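Local structure of TqaA (Penicillium aethiopicum, 5DLK) at residues Phe61-Lys75 and Glu168-Trp181. The protein is a fungal nonribosomal peptide synthetase whose terminal condensation-like domain, the part described here, probably releases the finished peptide by macrocyclization. Numbering follows the deposited sequence.
Sequences FIKRGTFHSYNWTIK and EHVVLTIQISHSQW
Ile74 N donates to Val170 O at 2.8 Å, and seven further backbone bonds knit strands 67-75 and 169-177 into an antiparallel pair; His178 N to Thr66 O carries the pairing just beyond them. Water 2 ties side chains to backbone at one end: it lies 2.7 Å from His68 ND1, donates to Ile176 O and accepts from the indole NE1 of Trp181. Ser69, small and polar, reaches water 3, which also meets Thr173 OG1 and Gln175 NE2; that amide is gripped by Asp144 as well.

Beyond the strand, His178 begins the sequence HSQWDG, matching the second histidine of the HHxxxDG motif of condensation domains. With CG anti to the backbone N (chi1 -154°), its imidazole lies flat against the Phe61 ring, centroids 3.8 Å apart and planes at 6°. Trp181 covers the opposite face, near phosphopantetheine-binding Gly183, while Thr66 CG2 touches the imidazole edge. A flat phenyl suits this slot; an alanine here removes the ring of Phe61, and the imidazole, bare on that face, would probably be held less firmly in its rotation. Trp181 also presents its CZ2 edge to the face of His68, 3.7 Å from CE1, and receives Tyr70 OH over its own face. Gly65, at positive phi, closes helix 56-63 in a Schellman motif, turning the chain into strand 67-75.

At the far end Lys75 CE rests over the His169 ring. The pair lies inside a five-stranded mixed sheet, between strands 158-163 and 407-415; Phe190 of helix 186-197 packs edge-to-face with Tyr70 and Trp72, and helix 132-144 brings Trp140 to Phe67 on the other face.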
ATOM      1  N   PHE A  61      -2.681  -4.363  -6.028  1.00 16.72           N
ATOM      2  CA  PHE A  61      -1.519  -5.033  -5.444  1.00 15.70           C
ATOM      3  C   PHE A  61      -1.471  -6.511  -5.812  1.00 16.62           C
ATOM      4  O   PHE A  61      -0.401  -7.050  -6.073  1.00 17.13           O
ATOM      5  CB  PHE A  61      -1.519  -4.851  -3.925  1.00 16.26           C
ATOM      6  CG  PHE A  61      -1.107  -3.480  -3.490  1.00 17.18           C
ATOM      7  CD1 PHE A  61       0.114  -2.958  -3.888  1.00 19.10           C
ATOM      8  CD2 PHE A  61      -1.945  -2.696  -2.698  1.00 15.74           C
ATOM      9  CE1 PHE A  61       0.510  -1.681  -3.507  1.00 20.75           C
ATOM     10  CE2 PHE A  61      -1.560  -1.413  -2.304  1.00 18.79           C
ATOM     11  CZ  PHE A  61      -0.319  -0.901  -2.717  1.00 18.33           C
ATOM     12  N   ILE A  62      -2.618  -7.177  -5.825  1.00 16.64           N
ATOM     13  CA  ILE A  62      -2.640  -8.609  -6.159  1.00 15.24           C
ATOM     14  C   ILE A  62      -2.178  -8.856  -7.592  1.00 20.34           C
ATOM     15  O   ILE A  62      -1.352  -9.752  -7.851  1.00 18.55           O
ATOM     16  CB  ILE A  62      -4.049  -9.213  -5.916  1.00 17.43           C
ATOM     17  CG1 ILE A  62      -4.315  -9.226  -4.408  1.00 19.34           C
ATOM     18  CG2 ILE A  62      -4.133 -10.617  -6.490  1.00 20.82           C
ATOM     19  CD1 ILE A  62      -5.753  -9.522  -4.017  1.00 20.01           C
ATOM     20  N   LYS A  63      -2.648  -8.018  -8.521  1.00 17.83           N
ATOM     21  CA  LYS A  63      -2.282  -8.176  -9.918  1.00 17.45           C
ATOM     22  C   LYS A  63      -0.798  -7.973 -10.150  1.00 18.01           C
ATOM     23  O   LYS A  63      -0.247  -8.469 -11.131  1.00 24.20           O
ATOM     24  CB  LYS A  63      -3.044  -7.180 -10.804  1.00 22.09           C
ATOM     25  CG  LYS A  63      -4.485  -7.526 -11.111  1.00 28.48           C
ATOM     26  CD  LYS A  63      -4.993  -6.502 -12.151  1.00 33.96           C
ATOM     27  CE  LYS A  63      -6.464  -6.653 -12.477  1.00 45.77           C
ATOM     28  NZ  LYS A  63      -6.790  -8.032 -12.966  1.00 47.44           N
ATOM     29  N   ARG A  64      -0.166  -7.223  -9.257  1.00 18.10           N
ATOM     30  CA  ARG A  64       1.252  -6.905  -9.375  1.00 19.00           C
ATOM     31  C   ARG A  64       2.140  -7.824  -8.514  1.00 21.05           C
ATOM     32  O   ARG A  64       3.355  -7.589  -8.357  1.00 20.23           O
ATOM     33  CB  ARG A  64       1.466  -5.436  -9.016  1.00 17.04           C
ATOM     34  CG  ARG A  64       0.953  -4.508 -10.154  1.00 17.00           C
ATOM     35  CD  ARG A  64       0.627  -3.096  -9.695  1.00 19.43           C
ATOM     36  NE  ARG A  64       0.055  -2.329 -10.812  1.00 19.23           N
ATOM     37  CZ  ARG A  64      -1.195  -2.453 -11.267  1.00 22.05           C
ATOM     38  NH1 ARG A  64      -2.049  -3.336 -10.734  1.00 17.12           N
ATOM     39  NH2 ARG A  64      -1.592  -1.710 -12.296  1.00 19.99           N
ATOM     40  N   GLY A  65       1.532  -8.876  -7.970  1.00 19.08           N
ATOM     41  CA  GLY A  65       2.294  -9.877  -7.229  1.00 20.76           C
ATOM     42  C   GLY A  65       2.968  -9.288  -6.007  1.00 20.71           C
ATOM     43  O   GLY A  65       4.079  -9.695  -5.641  1.00 22.19           O
ATOM     44  N   THR A  66       2.298  -8.326  -5.369  1.00 18.47           N
ATOM     45  CA  THR A  66       2.916  -7.571  -4.288  1.00 15.70           C
ATOM     46  C   THR A  66       2.887  -8.421  -3.022  1.00 19.12           C
ATOM     47  O   THR A  66       1.829  -8.705  -2.473  1.00 19.06           O
ATOM     48  CB  THR A  66       2.208  -6.231  -4.057  1.00 21.16           C
ATOM     49  OG1 THR A  66       1.904  -5.655  -5.332  1.00 18.81           O
ATOM     50  CG2 THR A  66       3.121  -5.258  -3.295  1.00 17.18           C
ATOM     51  N   PHE A  67       4.067  -8.839  -2.578  1.00 19.16           N
ATOM     52  CA  PHE A  67       4.167  -9.898  -1.578  1.00 18.47           C
ATOM     53  C   PHE A  67       5.430  -9.656  -0.765  1.00 19.40           C
ATOM     54  O   PHE A  67       6.499  -9.407  -1.330  1.00 20.41           O
ATOM     55  CB  PHE A  67       4.184 -11.239  -2.304  1.00 20.33           C
ATOM     56  CG  PHE A  67       4.107 -12.451  -1.412  1.00 18.82           C
ATOM     57  CD1 PHE A  67       3.086 -12.598  -0.481  1.00 23.10           C
ATOM     58  CD2 PHE A  67       5.022 -13.488  -1.586  1.00 23.55           C
ATOM     59  CE1 PHE A  67       3.009 -13.767   0.315  1.00 21.35           C
ATOM     60  CE2 PHE A  67       4.961 -14.646  -0.802  1.00 26.41           C
ATOM     61  CZ  PHE A  67       3.954 -14.777   0.151  1.00 23.27           C
ATOM     62  N   HIS A  68       5.295  -9.666   0.555  1.00 18.72           N
ATOM     63  CA  HIS A  68       6.404  -9.344   1.443  1.00 17.97           C
ATOM     64  C   HIS A  68       6.666 -10.463   2.428  1.00 19.97           C
ATOM     65  O   HIS A  68       5.744 -11.168   2.836  1.00 19.63           O
ATOM     66  CB  HIS A  68       6.119  -8.079   2.246  1.00 19.38           C
ATOM     67  CG  HIS A  68       6.314  -6.813   1.467  1.00 23.36           C
ATOM     68  ND1 HIS A  68       5.531  -6.480   0.384  1.00 23.33           N
ATOM     69  CD2 HIS A  68       7.211  -5.811   1.611  1.00 24.29           C
ATOM     70  CE1 HIS A  68       5.941  -5.321  -0.110  1.00 24.20           C
ATOM     71  NE2 HIS A  68       6.950  -4.888   0.626  1.00 23.11           N
ATOM     72  N   SER A  69       7.933 -10.598   2.803  1.00 21.81           N
ATOM     73  CA  SER A  69       8.325 -11.388   3.966  1.00 22.10           C
ATOM     74  C   SER A  69       8.959 -10.430   4.954  1.00 19.44           C
ATOM     75  O   SER A  69      10.042  -9.898   4.693  1.00 22.38           O
ATOM     76  CB  SER A  69       9.315 -12.492   3.581  1.00 24.30           C
ATOM     77  OG  SER A  69       9.657 -13.263   4.727  1.00 23.59           O
ATOM     78  N   TYR A  70       8.293 -10.206   6.083  1.00 21.96           N
ATOM     79  CA  TYR A  70       8.837  -9.348   7.122  1.00 17.48           C
ATOM     80  C   TYR A  70       9.618 -10.221   8.111  1.00 22.02           C
ATOM     81  O   TYR A  70       9.047 -11.102   8.744  1.00 22.50           O
ATOM     82  CB  TYR A  70       7.731  -8.574   7.827  1.00 21.15           C
ATOM     83  CG  TYR A  70       7.142  -7.489   6.947  1.00 20.99           C
ATOM     84  CD1 TYR A  70       7.924  -6.417   6.542  1.00 24.42           C
ATOM     85  CD2 TYR A  70       5.819  -7.542   6.520  1.00 21.78           C
ATOM     86  CE1 TYR A  70       7.407  -5.421   5.730  1.00 25.59           C
ATOM     87  CE2 TYR A  70       5.287  -6.539   5.707  1.00 25.26           C
ATOM     88  CZ  TYR A  70       6.096  -5.484   5.319  1.00 23.33           C
ATOM     89  OH  TYR A  70       5.602  -4.464   4.520  1.00 25.05           O
ATOM     90  N   ASN A  71      10.912  -9.948   8.223  1.00 21.11           N
ATOM     91  CA  ASN A  71      11.853 -10.883   8.852  1.00 22.41           C
ATOM     92  C   ASN A  71      12.452 -10.322  10.129  1.00 24.79           C
ATOM     93  O   ASN A  71      13.024  -9.236  10.130  1.00 27.74           O
ATOM     94  CB  ASN A  71      12.976 -11.223   7.887  1.00 22.95           C
ATOM     95  CG  ASN A  71      12.466 -11.713   6.562  1.00 21.26           C
ATOM     96  OD1 ASN A  71      11.395 -12.314   6.483  1.00 23.06           O
ATOM     97  ND2 ASN A  71      13.227 -11.451   5.500  1.00 22.90           N
ATOM     98  N   TRP A  72      12.339 -11.080  11.212  1.00 27.38           N
ATOM     99  CA  TRP A  72      12.841 -10.638  12.498  1.00 23.78           C
ATOM    100  C   TRP A  72      13.922 -11.587  13.000  1.00 29.50           C
ATOM    101  O   TRP A  72      13.627 -12.731  13.313  1.00 24.20           O
ATOM    102  CB  TRP A  72      11.707 -10.565  13.504  1.00 26.59           C
ATOM    103  CG  TRP A  72      10.656  -9.566  13.111  1.00 27.36           C
ATOM    104  CD1 TRP A  72       9.447  -9.824  12.526  1.00 28.02           C
ATOM    105  CD2 TRP A  72      10.750  -8.151  13.246  1.00 28.94           C
ATOM    106  NE1 TRP A  72       8.769  -8.644  12.307  1.00 28.38           N
ATOM    107  CE2 TRP A  72       9.550  -7.602  12.741  1.00 28.69           C
ATOM    108  CE3 TRP A  72      11.729  -7.289  13.755  1.00 26.84           C
ATOM    109  CZ2 TRP A  72       9.302  -6.234  12.745  1.00 28.52           C
ATOM    110  CZ3 TRP A  72      11.480  -5.926  13.747  1.00 30.47           C
ATOM    111  CH2 TRP A  72      10.278  -5.414  13.241  1.00 29.92           C
ATOM    112  N   THR A  73      15.157 -11.108  13.072  1.00 26.46           N
ATOM    113  CA  THR A  73      16.254 -11.926  13.587  1.00 28.60           C
ATOM    114  C   THR A  73      16.357 -11.682  15.086  1.00 29.52           C
ATOM    115  O   THR A  73      16.627 -10.565  15.522  1.00 29.02           O
ATOM    116  CB  THR A  73      17.592 -11.602  12.906  1.00 27.30           C
ATOM    117  OG1 THR A  73      17.458 -11.746  11.489  1.00 27.71           O
ATOM    118  CG2 THR A  73      18.697 -12.548  13.397  1.00 26.80           C
ATOM    119  N   ILE A  74      16.135 -12.740  15.861  1.00 27.84           N
ATOM    120  CA  ILE A  74      16.030 -12.649  17.314  1.00 27.86           C
ATOM    121  C   ILE A  74      17.213 -13.378  17.958  1.00 35.10           C
ATOM    122  O   ILE A  74      17.413 -14.559  17.706  1.00 29.65           O
ATOM    123  CB  ILE A  74      14.720 -13.267  17.818  1.00 29.78           C
ATOM    124  CG1 ILE A  74      13.510 -12.658  17.086  1.00 32.32           C
ATOM    125  CG2 ILE A  74      14.577 -13.072  19.322  1.00 34.15           C
ATOM    126  CD1 ILE A  74      12.198 -13.357  17.383  1.00 32.64           C
ATOM    127  N   LYS A  75      17.994 -12.670  18.771  1.00 32.71           N
ATOM    128  CA  LYS A  75      19.173 -13.267  19.408  1.00 35.97           C
ATOM    129  C   LYS A  75      19.163 -13.069  20.914  1.00 38.29           C
ATOM    130  O   LYS A  75      18.908 -11.969  21.400  1.00 40.45           O
ATOM    131  CB  LYS A  75      20.458 -12.682  18.827  1.00 33.14           C
ATOM    132  CG  LYS A  75      20.767 -13.149  17.429  1.00 33.26           C
ATOM    133  CD  LYS A  75      21.967 -12.419  16.859  1.00 29.48           C
ATOM    134  CE  LYS A  75      22.242 -12.885  15.446  1.00 35.08           C
ATOM    135  NZ  LYS A  75      23.228 -12.005  14.752  1.00 41.74           N
ATOM    136  N   GLU A 168      18.906 -19.778  20.343  1.00 35.84           N
ATOM    137  CA  GLU A 168      19.320 -18.454  20.802  1.00 40.81           C
ATOM    138  C   GLU A 168      19.680 -17.552  19.613  1.00 38.08           C
ATOM    139  O   GLU A 168      20.140 -16.420  19.780  1.00 35.28           O
ATOM    140  CB  GLU A 168      20.492 -18.574  21.777  1.00 41.92           C
ATOM    141  CG  GLU A 168      20.169 -19.500  22.949  1.00 42.84           C
ATOM    142  CD  GLU A 168      21.247 -19.527  24.025  1.00 54.77           C
ATOM    143  OE1 GLU A 168      22.431 -19.283  23.700  1.00 50.86           O
ATOM    144  OE2 GLU A 168      20.898 -19.797  25.199  1.00 56.00           O
ATOM    145  N   HIS A 169      19.476 -18.092  18.417  1.00 34.48           N
ATOM    146  CA  HIS A 169      19.559 -17.344  17.161  1.00 31.99           C
ATOM    147  C   HIS A 169      18.453 -17.892  16.270  1.00 31.98           C
ATOM    148  O   HIS A 169      18.507 -19.039  15.819  1.00 30.62           O
ATOM    149  CB  HIS A 169      20.929 -17.485  16.502  1.00 30.67           C
ATOM    150  CG  HIS A 169      21.057 -16.764  15.192  1.00 32.67           C
ATOM    151  ND1 HIS A 169      22.242 -16.707  14.492  1.00 35.31           N
ATOM    152  CD2 HIS A 169      20.150 -16.081  14.453  1.00 31.42           C
ATOM    153  CE1 HIS A 169      22.061 -16.020  13.377  1.00 37.77           C
ATOM    154  NE2 HIS A 169      20.799 -15.632  13.328  1.00 31.98           N
ATOM    155  N   VAL A 170      17.440 -17.066  16.036  1.00 27.80           N
ATOM    156  CA  VAL A 170      16.205 -17.516  15.417  1.00 26.23           C
ATOM    157  C   VAL A 170      15.720 -16.427  14.441  1.00 26.69           C
ATOM    158  O   VAL A 170      15.906 -15.253  14.713  1.00 28.04           O
ATOM    159  CB  VAL A 170      15.151 -17.803  16.508  1.00 32.19           C
ATOM    160  CG1 VAL A 170      13.754 -17.653  15.996  1.00 33.51           C
ATOM    161  CG2 VAL A 170      15.370 -19.187  17.136  1.00 28.97           C
ATOM    162  N   VAL A 171      15.155 -16.816  13.300  1.00 25.77           N
ATOM    163  CA  VAL A 171      14.490 -15.831  12.427  1.00 25.18           C
ATOM    164  C   VAL A 171      13.008 -16.162  12.345  1.00 25.51           C
ATOM    165  O   VAL A 171      12.635 -17.290  12.040  1.00 23.54           O
ATOM    166  CB  VAL A 171      15.100 -15.789  11.003  1.00 22.43           C
ATOM    167  CG1 VAL A 171      14.314 -14.795  10.099  1.00 25.52           C
ATOM    168  CG2 VAL A 171      16.569 -15.390  11.061  1.00 26.33           C
ATOM    169  N   LEU A 172      12.171 -15.166  12.638  1.00 23.32           N
ATOM    170  CA  LEU A 172      10.732 -15.296  12.488  1.00 23.85           C
ATOM    171  C   LEU A 172      10.336 -14.527  11.243  1.00 21.81           C
ATOM    172  O   LEU A 172      10.733 -13.375  11.116  1.00 22.11           O
ATOM    173  CB  LEU A 172      10.009 -14.733  13.705  1.00 25.24           C
ATOM    174  CG  LEU A 172       8.508 -14.472  13.572  1.00 24.75           C
ATOM    175  CD1 LEU A 172       7.736 -15.771  13.529  1.00 25.21           C
ATOM    176  CD2 LEU A 172       8.048 -13.589  14.715  1.00 30.61           C
ATOM    177  N   THR A 173       9.601 -15.149  10.319  1.00 23.72           N
ATOM    178  CA  THR A 173       9.090 -14.382   9.175  1.00 24.02           C
ATOM    179  C   THR A 173       7.565 -14.404   9.083  1.00 24.52           C
ATOM    180  O   THR A 173       6.887 -15.367   9.468  1.00 22.38           O
ATOM    181  CB  THR A 173       9.697 -14.862   7.830  1.00 20.77           C
ATOM    182  OG1 THR A 173       8.992 -16.005   7.336  1.00 26.61           O
ATOM    183  CG2 THR A 173      11.192 -15.203   7.997  1.00 21.47           C
ATOM    184  N   ILE A 174       7.031 -13.295   8.583  1.00 22.04           N
ATOM    185  CA  ILE A 174       5.609 -13.128   8.384  1.00 20.35           C
ATOM    186  C   ILE A 174       5.410 -12.804   6.912  1.00 22.17           C
ATOM    187  O   ILE A 174       5.895 -11.776   6.454  1.00 22.02           O
ATOM    188  CB  ILE A 174       5.060 -11.990   9.276  1.00 27.66           C
ATOM    189  CG1 ILE A 174       5.653 -12.103  10.688  1.00 27.63           C
ATOM    190  CG2 ILE A 174       3.536 -11.963   9.266  1.00 27.31           C
ATOM    191  CD1 ILE A 174       5.355 -10.919  11.606  1.00 32.77           C
ATOM    192  N   GLN A 175       4.751 -13.687   6.171  1.00 21.96           N
ATOM    193  CA  GLN A 175       4.477 -13.433   4.760  1.00 21.07           C
ATOM    194  C   GLN A 175       3.100 -12.805   4.642  1.00 21.16           C
ATOM    195  O   GLN A 175       2.214 -13.088   5.439  1.00 18.07           O
ATOM    196  CB  GLN A 175       4.580 -14.713   3.933  1.00 22.44           C
ATOM    197  CG  GLN A 175       6.010 -15.211   3.823  1.00 22.54           C
ATOM    198  CD  GLN A 175       6.142 -16.438   2.960  1.00 21.72           C
ATOM    199  OE1 GLN A 175       5.164 -16.927   2.388  1.00 23.34           O
ATOM    200  NE2 GLN A 175       7.363 -16.952   2.859  1.00 22.72           N
ATOM    201  N   ILE A 176       2.931 -11.920   3.664  1.00 19.57           N
ATOM    202  CA  ILE A 176       1.692 -11.157   3.587  1.00 20.21           C
ATOM    203  C   ILE A 176       1.587 -10.472   2.216  1.00 19.52           C
ATOM    204  O   ILE A 176       2.583 -10.021   1.644  1.00 18.15           O
ATOM    205  CB  ILE A 176       1.604 -10.121   4.758  1.00 19.33           C
ATOM    206  CG1 ILE A 176       0.250  -9.393   4.776  1.00 17.99           C
ATOM    207  CG2 ILE A 176       2.789  -9.155   4.747  1.00 18.18           C
ATOM    208  CD1 ILE A 176       0.025  -8.552   6.041  1.00 21.47           C
ATOM    209  N   SER A 177       0.365 -10.416   1.700  1.00 19.78           N
ATOM    210  CA  SER A 177       0.052  -9.698   0.466  1.00 18.67           C
ATOM    211  C   SER A 177      -0.231  -8.226   0.792  1.00 17.79           C
ATOM    212  O   SER A 177      -0.832  -7.919   1.815  1.00 17.32           O
ATOM    213  CB  SER A 177      -1.161 -10.346  -0.223  1.00 20.24           C
ATOM    214  OG  SER A 177      -1.676  -9.506  -1.245  1.00 21.96           O
ATOM    215  N   HIS A 178       0.183  -7.300  -0.076  1.00 17.88           N
ATOM    216  CA  HIS A 178      -0.060  -5.879   0.179  1.00 14.85           C
ATOM    217  C   HIS A 178      -1.573  -5.560   0.131  1.00 16.15           C
ATOM    218  O   HIS A 178      -2.006  -4.492   0.557  1.00 18.38           O
ATOM    219  CB  HIS A 178       0.752  -5.033  -0.830  1.00 17.46           C
ATOM    220  CG  HIS A 178       1.104  -3.653  -0.363  1.00 16.78           C
ATOM    221  ND1 HIS A 178       0.320  -2.920   0.519  1.00 18.47           N
ATOM    222  CD2 HIS A 178       2.156  -2.852  -0.656  1.00 18.01           C
ATOM    223  CE1 HIS A 178       0.875  -1.750   0.736  1.00 18.89           C
ATOM    224  NE2 HIS A 178       1.991  -1.671   0.022  1.00 20.84           N
ATOM    225  N   SER A 179      -2.386  -6.511  -0.327  1.00 18.95           N
ATOM    226  CA  SER A 179      -3.837  -6.364  -0.193  1.00 17.48           C
ATOM    227  C   SER A 179      -4.262  -6.383   1.274  1.00 19.47           C
ATOM    228  O   SER A 179      -5.421  -6.101   1.587  1.00 19.29           O
ATOM    229  CB  SER A 179      -4.579  -7.469  -0.949  1.00 19.73           C
ATOM    230  OG  SER A 179      -4.259  -8.763  -0.426  1.00 21.03           O
ATOM    231  N   GLN A 180      -3.319  -6.691   2.168  1.00 18.48           N
ATOM    232  CA  GLN A 180      -3.641  -6.923   3.581  1.00 19.61           C
ATOM    233  C   GLN A 180      -2.972  -5.949   4.543  1.00 18.67           C
ATOM    234  O   GLN A 180      -3.113  -6.082   5.762  1.00 21.64           O
ATOM    235  CB  GLN A 180      -3.256  -8.373   3.972  1.00 15.21           C
ATOM    236  CG  GLN A 180      -3.975  -9.427   3.150  1.00 16.96           C
ATOM    237  CD  GLN A 180      -3.414 -10.824   3.409  1.00 20.51           C
ATOM    238  OE1 GLN A 180      -2.294 -11.132   3.007  1.00 18.00           O
ATOM    239  NE2 GLN A 180      -4.183 -11.662   4.116  1.00 21.65           N
ATOM    240  N   TRP A 181      -2.247  -4.955   4.024  1.00 19.18           N
ATOM    241  CA  TRP A 181      -1.599  -3.993   4.905  1.00 17.87           C
ATOM    242  C   TRP A 181      -1.336  -2.679   4.156  1.00 20.78           C
ATOM    243  O   TRP A 181      -1.451  -2.626   2.932  1.00 18.02           O
ATOM    244  CB  TRP A 181      -0.271  -4.555   5.468  1.00 19.91           C
ATOM    245  CG  TRP A 181       0.785  -4.759   4.423  1.00 19.56           C
ATOM    246  CD1 TRP A 181       0.946  -5.855   3.631  1.00 18.58           C
ATOM    247  CD2 TRP A 181       1.798  -3.824   4.022  1.00 20.69           C
ATOM    248  NE1 TRP A 181       2.007  -5.677   2.782  1.00 19.91           N
ATOM    249  CE2 TRP A 181       2.549  -4.438   3.000  1.00 19.36           C
ATOM    250  CE3 TRP A 181       2.150  -2.534   4.434  1.00 22.14           C
ATOM    251  CZ2 TRP A 181       3.629  -3.806   2.373  1.00 20.86           C
ATOM    252  CZ3 TRP A 181       3.229  -1.900   3.809  1.00 20.76           C
ATOM    253  CH2 TRP A 181       3.951  -2.535   2.794  1.00 23.02           C
TER
HETATM  254  O   HOH W   1      -0.410  -9.854  -3.441  1.00 20.48           O
HETATM  255  O   HOH W   2       2.966  -7.358   0.613  1.00 20.10           O
HETATM  256  O   HOH W   3       9.485 -15.985   4.591  1.00 26.25           O